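PDB 4IWK: ferritin from Pseudo-nitzschia multiseries, which probably stores iron in a soluble, non-toxic form, taking it up as ferrous ions, oxidising it with dioxygen and depositing it as ferric hydroxide. Local coordinates for residues V22-S25 / A26-F30; Q89-L92 / E93-Q96. One frame throughout, in Å; residues are numbered along the deposited sequence. Where two conformers were deposited one is given.

Interaction 1: residues V22-S25 / A26-F30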
loop_
_atom_site.group_PDB
_atom_site.type_symbol
_atom_site.label_atom_id
_atom_site.label_comp_id
_atom_site.label_asym_id
_atom_site.label_seq_id
_atom_site.Cartn_x
_atom_site.Cartn_y
_atom_site.Cartn_z
ATOM N N VAL A 22 -42.678 -12.852 27.209
ATOM C CA VAL A 22 -43.130 -11.632 27.861
ATOM C C VAL A 22 -42.449 -10.360 27.240
ATOM O O VAL A 22 -43.114 -9.309 26.986
ATOM C CB VAL A 22 -42.868 -11.727 29.376
ATOM C CG1 VAL A 22 -43.196 -10.343 30.038
ATOM C CG2 VAL A 22 -43.797 -12.842 30.009
ATOM N N TYR A 23 -41.149 -10.450 27.007
ATOM C CA TYR A 23 -40.474 -9.321 26.306
ATOM C C TYR A 23 -41.057 -9.107 24.949
ATOM O O TYR A 23 -41.222 -7.933 24.568
ATOM C CB TYR A 23 -38.953 -9.677 26.208
ATOM C CG TYR A 23 -38.211 -9.224 27.453
ATOM C CD1 TYR A 23 -37.499 -10.118 28.248
ATOM C CD2 TYR A 23 -38.014 -7.858 27.672
ATOM C CE1 TYR A 23 -36.745 -9.688 29.386
ATOM C CE2 TYR A 23 -37.242 -7.392 28.751
ATOM C CZ TYR A 23 -36.606 -8.311 29.570
ATOM O OH TYR A 23 -35.809 -7.918 30.634
ATOM N N LEU A 24 -41.450 -10.195 24.223
ATOM C CA LEU A 24 -42.002 -9.954 22.896
ATOM C C LEU A 24 -43.374 -9.269 23.099
ATOM O O LEU A 24 -43.709 -8.332 22.359
ATOM C CB LEU A 24 -42.209 -11.305 22.179
ATOM C CG LEU A 24 -42.922 -11.193 20.828
ATOM C CD1 LEU A 24 -42.010 -10.334 19.903
ATOM C CD2 LEU A 24 -43.078 -12.573 20.190
ATOM N N SER A 25 -44.175 -9.703 24.086
ATOM C CA SER A 25 -45.443 -9.014 24.364
ATOM C C SER A 25 -45.242 -7.499 24.682
ATOM O O SER A 25 -46.027 -6.658 24.194
ATOM C CB SER A 25 -46.219 -9.724 25.494
ATOM O OG SER A 25 -45.701 -9.443 26.793
ATOM N N ALA A 26 -44.192 -7.182 25.471
ATOM C CA ALA A 26 -43.883 -5.750 25.748
ATOM C C ALA A 26 -43.535 -5.009 24.444
ATOM O O ALA A 26 -43.968 -3.873 24.241
ATOM C CB ALA A 26 -42.757 -5.630 26.752
ATOM N N SER A 27 -42.732 -5.644 23.580
ATOM C CA SER A 27 -42.386 -5.006 22.294
ATOM C C SER A 27 -43.645 -4.691 21.481
ATOM O O SER A 27 -43.755 -3.663 20.812
ATOM C CB SER A 27 -41.449 -5.927 21.478
ATOM O OG SER A 27 -42.173 -6.884 20.706
ATOM N N ILE A 28 -44.616 -5.597 21.539
ATOM C CA ILE A 28 -45.879 -5.370 20.742
ATOM C C ILE A 28 -46.621 -4.205 21.352
ATOM O O ILE A 28 -47.040 -3.305 20.642
ATOM C CB ILE A 28 -46.727 -6.681 20.747
ATOM C CG1 ILE A 28 -46.030 -7.758 19.908
ATOM C CG2 ILE A 28 -48.111 -6.313 20.244
ATOM C CD1 ILE A 28 -46.667 -9.133 20.163
ATOM N N TRP A 29 -46.753 -4.159 22.703
ATOM C CA TRP A 29 -47.430 -3.048 23.305
ATOM C C TRP A 29 -46.752 -1.752 22.925
ATOM O O TRP A 29 -47.406 -0.752 22.587
ATOM C CB TRP A 29 -47.492 -3.254 24.876
ATOM C CG TRP A 29 -48.429 -2.230 25.468
ATOM C CD1 TRP A 29 -49.781 -2.420 25.745
ATOM C CD2 TRP A 29 -48.110 -0.877 25.828
ATOM N NE1 TRP A 29 -50.313 -1.233 26.245
ATOM C CE2 TRP A 29 -49.323 -0.270 26.300
ATOM C CE3 TRP A 29 -46.951 -0.093 25.726
ATOM C CZ2 TRP A 29 -49.363 1.109 26.762
ATOM C CZ3 TRP A 29 -46.973 1.267 26.155
ATOM C CH2 TRP A 29 -48.217 1.870 26.634
ATOM N N PHE A 30 -45.412 -1.683 23.083
ATOM C CA PHE A 30 -44.710 -0.448 22.768
ATOM C C PHE A 30 -44.918 -0.078 21.292
ATOM O O PHE A 30 -45.147 1.089 21.025
ATOM C CB PHE A 30 -43.223 -0.661 23.031
ATOM C CG PHE A 30 -42.898 -0.537 24.505
ATOM C CD1 PHE A 30 -43.395 0.538 25.227
ATOM C CD2 PHE A 30 -42.122 -1.482 25.147
ATOM C CE1 PHE A 30 -43.083 0.731 26.606
ATOM C CE2 PHE A 30 -41.792 -1.306 26.522
ATOM C CZ PHE A 30 -42.296 -0.209 27.256
#
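A chi1 of 86° sets Ser27 OG between its own backbone N and carbonyl carbon, where the hydroxyl can turn back one turn of helix onto Leu24 O. In Leu24 the CG stands anti to the backbone N (chi1 174°), which, with chi2 near +60°, brings CD1 to 3.5 Å from Ser27 OG. The hydroxyl thus sits between a polar and an apolar neighbour. Its bond to Leu24 O is short, 2.7 Å from OG, and arrives in the carbonyl plane on a lone pair, with a C=O...donor angle of 128°. The same oxygen accepts the amide of Ile28 at 3.0 Å from N to O, so two donors grip one carbonyl.

The pattern repeats two residues earlier. Ser25 OG, in a similar rotamer, donates to Val22 O at 2.6 Å, and the backbone N of Ala26 meets that oxygen too, at 2.8 Å. In the conformers described here both hydroxyls bond to a carbonyl three residues back in their own helix, a feature open to serines in helices of any fold. Tyr23 O, between the two doubly used carbonyls, receives the amide of Ser27, and Ser25 O, next after Leu24, that of Trp29, in the ordinary alpha-helical spacing.

Leu24 also has an apolar neighbour one turn on: its CG lies 4.3 Å from Ile28 CD1, and the two side chains pack on Leu54 and Val57 of a second subunit. Tyr23, by contrast, reaches into the bundle and touches Met42 of helix 36-62, whereas Ala26 rests on Val87. One flank turned to a neighbouring subunit and another to the bundle core fit helix 3-32, the first long helix of the ferritin four-helix bundle.

Interaction 2: residues Q89-L92 / E93-Q96. With FE (Fe (III) ion), chain I.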
loop_
_atom_site.group_PDB
_atom_site.type_symbol
_atom_site.label_atom_id
_atom_site.label_comp_id
_atom_site.label_asym_id
_atom_site.label_seq_id
_atom_site.Cartn_x
_atom_site.Cartn_y
_atom_site.Cartn_z
ATOM N N GLN A 89 -42.448 -1.869 34.757
ATOM C CA GLN A 89 -42.612 -2.499 36.073
ATOM C C GLN A 89 -42.837 -4.019 35.958
ATOM O O GLN A 89 -42.245 -4.833 36.692
ATOM C CB GLN A 89 -43.828 -1.799 36.803
ATOM C CG GLN A 89 -44.216 -2.582 38.102
ATOM C CD GLN A 89 -43.149 -2.383 39.226
ATOM O OE1 GLN A 89 -42.617 -1.293 39.344
ATOM N NE2 GLN A 89 -42.805 -3.448 39.983
ATOM N N SER A 90 -43.617 -4.410 34.953
ATOM C CA SER A 90 -43.743 -5.866 34.703
ATOM C C SER A 90 -42.413 -6.506 34.274
ATOM O O SER A 90 -42.156 -7.670 34.671
ATOM C CB SER A 90 -44.775 -6.134 33.602
ATOM O OG SER A 90 -46.106 -5.833 34.099
ATOM N N ILE A 91 -41.602 -5.787 33.496
ATOM C CA ILE A 91 -40.318 -6.370 33.042
ATOM C C ILE A 91 -39.396 -6.454 34.284
ATOM O O ILE A 91 -38.659 -7.433 34.440
ATOM C CB ILE A 91 -39.699 -5.504 31.981
ATOM C CG1 ILE A 91 -40.622 -5.551 30.731
ATOM C CG2 ILE A 91 -38.275 -5.898 31.653
ATOM C CD1 ILE A 91 -40.819 -6.959 30.252
ATOM N N LEU A 92 -39.428 -5.471 35.166
ATOM C CA LEU A 92 -38.602 -5.606 36.419
ATOM C C LEU A 92 -39.008 -6.839 37.194
ATOM O O LEU A 92 -38.152 -7.665 37.589
ATOM C CB LEU A 92 -38.813 -4.344 37.275
ATOM C CG LEU A 92 -38.000 -4.504 38.620
ATOM C CD1 LEU A 92 -36.509 -4.563 38.399
ATOM C CD2 LEU A 92 -38.398 -3.307 39.486
ATOM N N GLU A 93 -40.296 -7.036 37.388
ATOM C CA GLU A 93 -40.804 -8.220 38.079
ATOM C C GLU A 93 -40.396 -9.516 37.402
ATOM O O GLU A 93 -40.093 -10.472 38.101
ATOM C CB GLU A 93 -42.306 -8.113 38.208
ATOM C CG GLU A 93 -42.678 -7.068 39.241
ATOM C CD GLU A 93 -44.155 -6.732 39.187
ATOM O OE1 GLU A 93 -44.899 -7.510 38.639
ATOM O OE2 GLU A 93 -44.579 -5.689 39.694
ATOM N N LEU A 94 -40.469 -9.531 36.034
ATOM C CA LEU A 94 -40.058 -10.702 35.248
ATOM C C LEU A 94 -38.567 -11.026 35.578
ATOM O O LEU A 94 -38.215 -12.218 35.800
ATOM C CB LEU A 94 -40.183 -10.366 33.767
ATOM C CG LEU A 94 -39.732 -11.476 32.787
ATOM C CD1 LEU A 94 -40.694 -12.666 32.861
ATOM C CD2 LEU A 94 -39.652 -10.844 31.382
ATOM N N GLU A 95 -37.719 -10.019 35.506
ATOM C CA GLU A 95 -36.267 -10.217 35.789
ATOM C C GLU A 95 -36.050 -10.715 37.234
ATOM O O GLU A 95 -35.177 -11.620 37.424
ATOM C CB GLU A 95 -35.427 -9.022 35.453
ATOM C CG GLU A 95 -35.277 -8.827 33.902
ATOM C CD GLU A 95 -34.570 -9.906 33.154
ATOM O OE1 GLU A 95 -34.043 -10.836 33.781
ATOM O OE2 GLU A 95 -34.491 -9.695 31.929
ATOM N N GLN A 96 -36.835 -10.197 38.162
ATOM C CA GLN A 96 -36.730 -10.656 39.552
ATOM C C GLN A 96 -37.110 -12.111 39.653
ATOM O O GLN A 96 -36.449 -12.910 40.371
ATOM C CB GLN A 96 -37.561 -9.830 40.475
ATOM C CG GLN A 96 -36.964 -8.427 40.598
ATOM C CD GLN A 96 -37.919 -7.433 41.245
ATOM O OE1 GLN A 96 -39.106 -7.705 41.350
ATOM N NE2 GLN A 96 -37.391 -6.270 41.684
HETATM FE FE FE I . -33.167 -11.226 31.349
HETATM O O HOH W 1 -32.479 -12.861 32.077
HETATM O O HOH W 2 -32.401 -10.735 29.766
#
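Glu93 begins its path back toward Gln89 at CB, which lies 3.6 Å from Ser90 O. With CG anti to the carbonyl carbon (chi1 -72°), the chain runs beside its own backbone N, and CG settles 3.4 Å from Gln89 O, the carbonyl that also accepts the amide of Glu93. The chain is extended beyond CG, so CD passes on to the Gln89 amide and OE2 meets NE2 at 2.9 Å. That bond is nearly straight, 164° at the hydrogen; it meets the anti side of OE2, somewhat out of the carboxylate plane, while lying near the amide plane of Gln89, and the two flat groups are turned 57° apart.

This pair, four residues apart, lies on helix 84-111 of the ferritin four-helix bundle, and the same short stretch supplies Glu95 to an iron site, which it shares with Glu49 and Glu131. Glu95 OE2 binds the iron(III) ion at 2.1 Å and has Tyr23 OH as its hydrogen-bond partner. OE1 lies farther from the iron, at 2.6 Å, and accepts a hydrogen bond from a water that is itself an iron ligand; Gln128 and Asn98 hold this oxygen as well. On the flank facing helix 115-145, Leu92 CG packs 3.6 Å from Gln96 NE2, and both side chains touch that helix, at Ile135 and Glu132 respectively.

Interactions 1 and 2 lie on two helices of the same bundle, their centres about 13 Å apart, and they meet through Tyr23 of residues 22-25. Its OH lies 2.6 Å from Glu95 OE2, the very oxygen that binds iron, so the helix of interaction 1 contributes a second-shell group to the iron site to which interaction 2 contributes Glu95. Packing contacts surround the phenol: its OH is 3.3 Å from Ile91 CG2, and Tyr23 CE1 is 3.7 Å from Leu94 CD2. Val22 CG1 approaches the same Leu94 CD2 at 3.8 Å. The side chain of Tyr23 comes within about 4 Å of a bound iron(III) ion, measured between nearest atoms.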